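Local coordinates for protein chintase (Rhizomucor miehei, PDB 5YUQ) that hydrolyses the beta-1,4 linkages of chitin as a family 18 glycoside hydrolase whose active site forms a tunnel, at residues K133-R136 with E137-S141. Residues are numbered along the deposited sequence; the frame is centred on the assembly and turned at random.
Sequences KALR and EKLGS
Arg136 and Gly140 hold each other twice where helix 124-139 ends: Gly140 N donates to Arg136 O at 2.9 Å, and the arginine side chain returns to the glycine carbonyl, with NH1 2.9 Å from Gly140 O. In the second bond the acceptor lies almost exactly in the guanidinium plane, 2° out of it, and the N-H points fairly straight at it, at 158°. The chain reaches it by a fold: CG sets out anti to the backbone N (chi1 176°), then like-signed bends at chi2 and chi3 curl the group round to the C-terminal end, bringing CD to 3.5 Å from Gly140 O. Gly140 still gives its N-H to Arg136 O but turns out of helical angles with a positive phi.

The compact side of this turn faces the barrel. Leu139 lays CB 3.3 Å from Leu135 O, which also accepts the N-H of Leu139, and its CD1 meets Leu135 CB at 4.3 Å; Leu135 packs onto Leu104 and Leu139 onto Leu102 of strand 101-105. Such helix-on-strand packing belongs to the beta-alpha-beta units of the family 18 TIM barrel, here running on to strand 144-149. By contrast, the solvent side is loose: Glu137 touches the preceding turn through CB, near Lys133 O. Between the two, Ala134 and Lys138 border helix 80-97; Lys138 CB lies 3.5 Å from Ala134 O, and its side chain runs on past that oxygen, away from the 133-136 turn.

Arg136 NH1 also bonds Thr143 O, and NH2 forms a salt bridge with Asp174 OD2 and bonds Thr172 O. One guanidinium thus ties together the helix end, the loop before strand 144-149, and the end of helix 168-172 with the residues leading to strand 175-178, its rotation fixed by several acceptors; its positive charge, partly balanced by Asp174, probably also complements the carbonyl-rich helix C-terminus.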
loop_
_atom_site.group_PDB
_atom_site.type_symbol
_atom_site.label_atom_id
_atom_site.label_comp_id
_atom_site.label_asym_id
_atom_site.label_seq_id
_atom_site.Cartn_x
_atom_site.Cartn_y
_atom_site.Cartn_z
ATOM N N LYS A 133 -12.583 6.863 -16.413
ATOM C CA LYS A 133 -12.895 7.406 -17.731
ATOM C C LYS A 133 -13.434 8.819 -17.643
ATOM O O LYS A 133 -13.080 9.673 -18.454
ATOM C CB LYS A 133 -13.906 6.527 -18.456
ATOM C CG LYS A 133 -13.363 5.178 -18.850
ATOM C CD LYS A 133 -14.420 4.429 -19.643
ATOM C CE LYS A 133 -13.940 3.071 -20.087
ATOM N NZ LYS A 133 -15.086 2.305 -20.665
ATOM N N ALA A 134 -14.304 9.059 -16.673
ATOM C CA ALA A 134 -14.845 10.397 -16.470
ATOM C C ALA A 134 -13.739 11.378 -16.088
ATOM O O ALA A 134 -13.701 12.505 -16.580
ATOM C CB ALA A 134 -15.919 10.375 -15.407
ATOM N N LEU A 135 -12.836 10.950 -15.207
ATOM C CA LEU A 135 -11.723 11.812 -14.819
ATOM C C LEU A 135 -10.798 12.077 -15.994
ATOM O O LEU A 135 -10.342 13.202 -16.186
ATOM C CB LEU A 135 -10.932 11.207 -13.657
ATOM C CG LEU A 135 -11.714 11.067 -12.354
ATOM C CD1 LEU A 135 -10.943 10.227 -11.370
ATOM C CD2 LEU A 135 -11.984 12.438 -11.773
ATOM N N ARG A 136 -10.529 11.050 -16.793
ATOM C CA ARG A 136 -9.658 11.221 -17.953
ATOM C C ARG A 136 -10.268 12.207 -18.943
ATOM O O ARG A 136 -9.572 13.064 -19.486
ATOM C CB ARG A 136 -9.405 9.877 -18.647
ATOM C CG ARG A 136 -8.577 10.003 -19.928
ATOM C CD ARG A 136 -7.178 10.513 -19.628
ATOM N NE ARG A 136 -6.387 9.494 -18.937
ATOM C CZ ARG A 136 -5.324 9.743 -18.180
ATOM N NH1 ARG A 136 -4.916 10.990 -17.978
ATOM N NH2 ARG A 136 -4.676 8.741 -17.615
ATOM N N GLU A 137 -11.573 12.093 -19.165
ATOM C CA GLU A 137 -12.246 12.983 -20.105
ATOM C C GLU A 137 -12.216 14.423 -19.599
ATOM O O GLU A 137 -11.994 15.352 -20.371
ATOM C CB GLU A 137 -13.688 12.523 -20.356
ATOM C CG GLU A 137 -14.370 13.219 -21.532
ATOM C CD GLU A 137 -14.904 14.588 -21.167
ATOM O OE1 GLU A 137 -15.341 14.753 -20.011
ATOM O OE2 GLU A 137 -14.877 15.497 -22.027
ATOM N N LYS A 138 -12.429 14.614 -18.302
ATOM C CA LYS A 138 -12.488 15.972 -17.761
ATOM C C LYS A 138 -11.135 16.621 -17.510
ATOM O O LYS A 138 -11.005 17.837 -17.635
ATOM C CB LYS A 138 -13.371 16.024 -16.508
ATOM C CG LYS A 138 -14.833 16.257 -16.854
ATOM C CD LYS A 138 -15.782 15.715 -15.819
ATOM C CE LYS A 138 -17.195 15.669 -16.386
ATOM N NZ LYS A 138 -17.563 16.962 -17.015
ATOM N N LEU A 139 -10.131 15.815 -17.168
ATOM C CA LEU A 139 -8.818 16.350 -16.809
ATOM C C LEU A 139 -7.790 16.273 -17.937
ATOM O O LEU A 139 -6.800 17.005 -17.921
ATOM C CB LEU A 139 -8.280 15.649 -15.557
ATOM C CG LEU A 139 -9.134 15.815 -14.302
ATOM C CD1 LEU A 139 -8.694 14.844 -13.218
ATOM C CD2 LEU A 139 -9.057 17.249 -13.791
ATOM N N GLY A 140 -8.009 15.386 -18.903
ATOM C CA GLY A 140 -7.107 15.271 -20.037
ATOM C C GLY A 140 -6.001 14.248 -19.851
ATOM O O GLY A 140 -5.898 13.615 -18.801
ATOM N N SER A 141 -5.159 14.104 -20.868
ATOM C CA SER A 141 -4.152 13.043 -20.908
ATOM C C SER A 141 -2.931 13.338 -20.050
ATOM O O SER A 141 -2.178 12.439 -19.694
ATOM C CB SER A 141 -3.709 12.798 -22.349
ATOM O OG SER A 141 -3.126 13.969 -22.893
#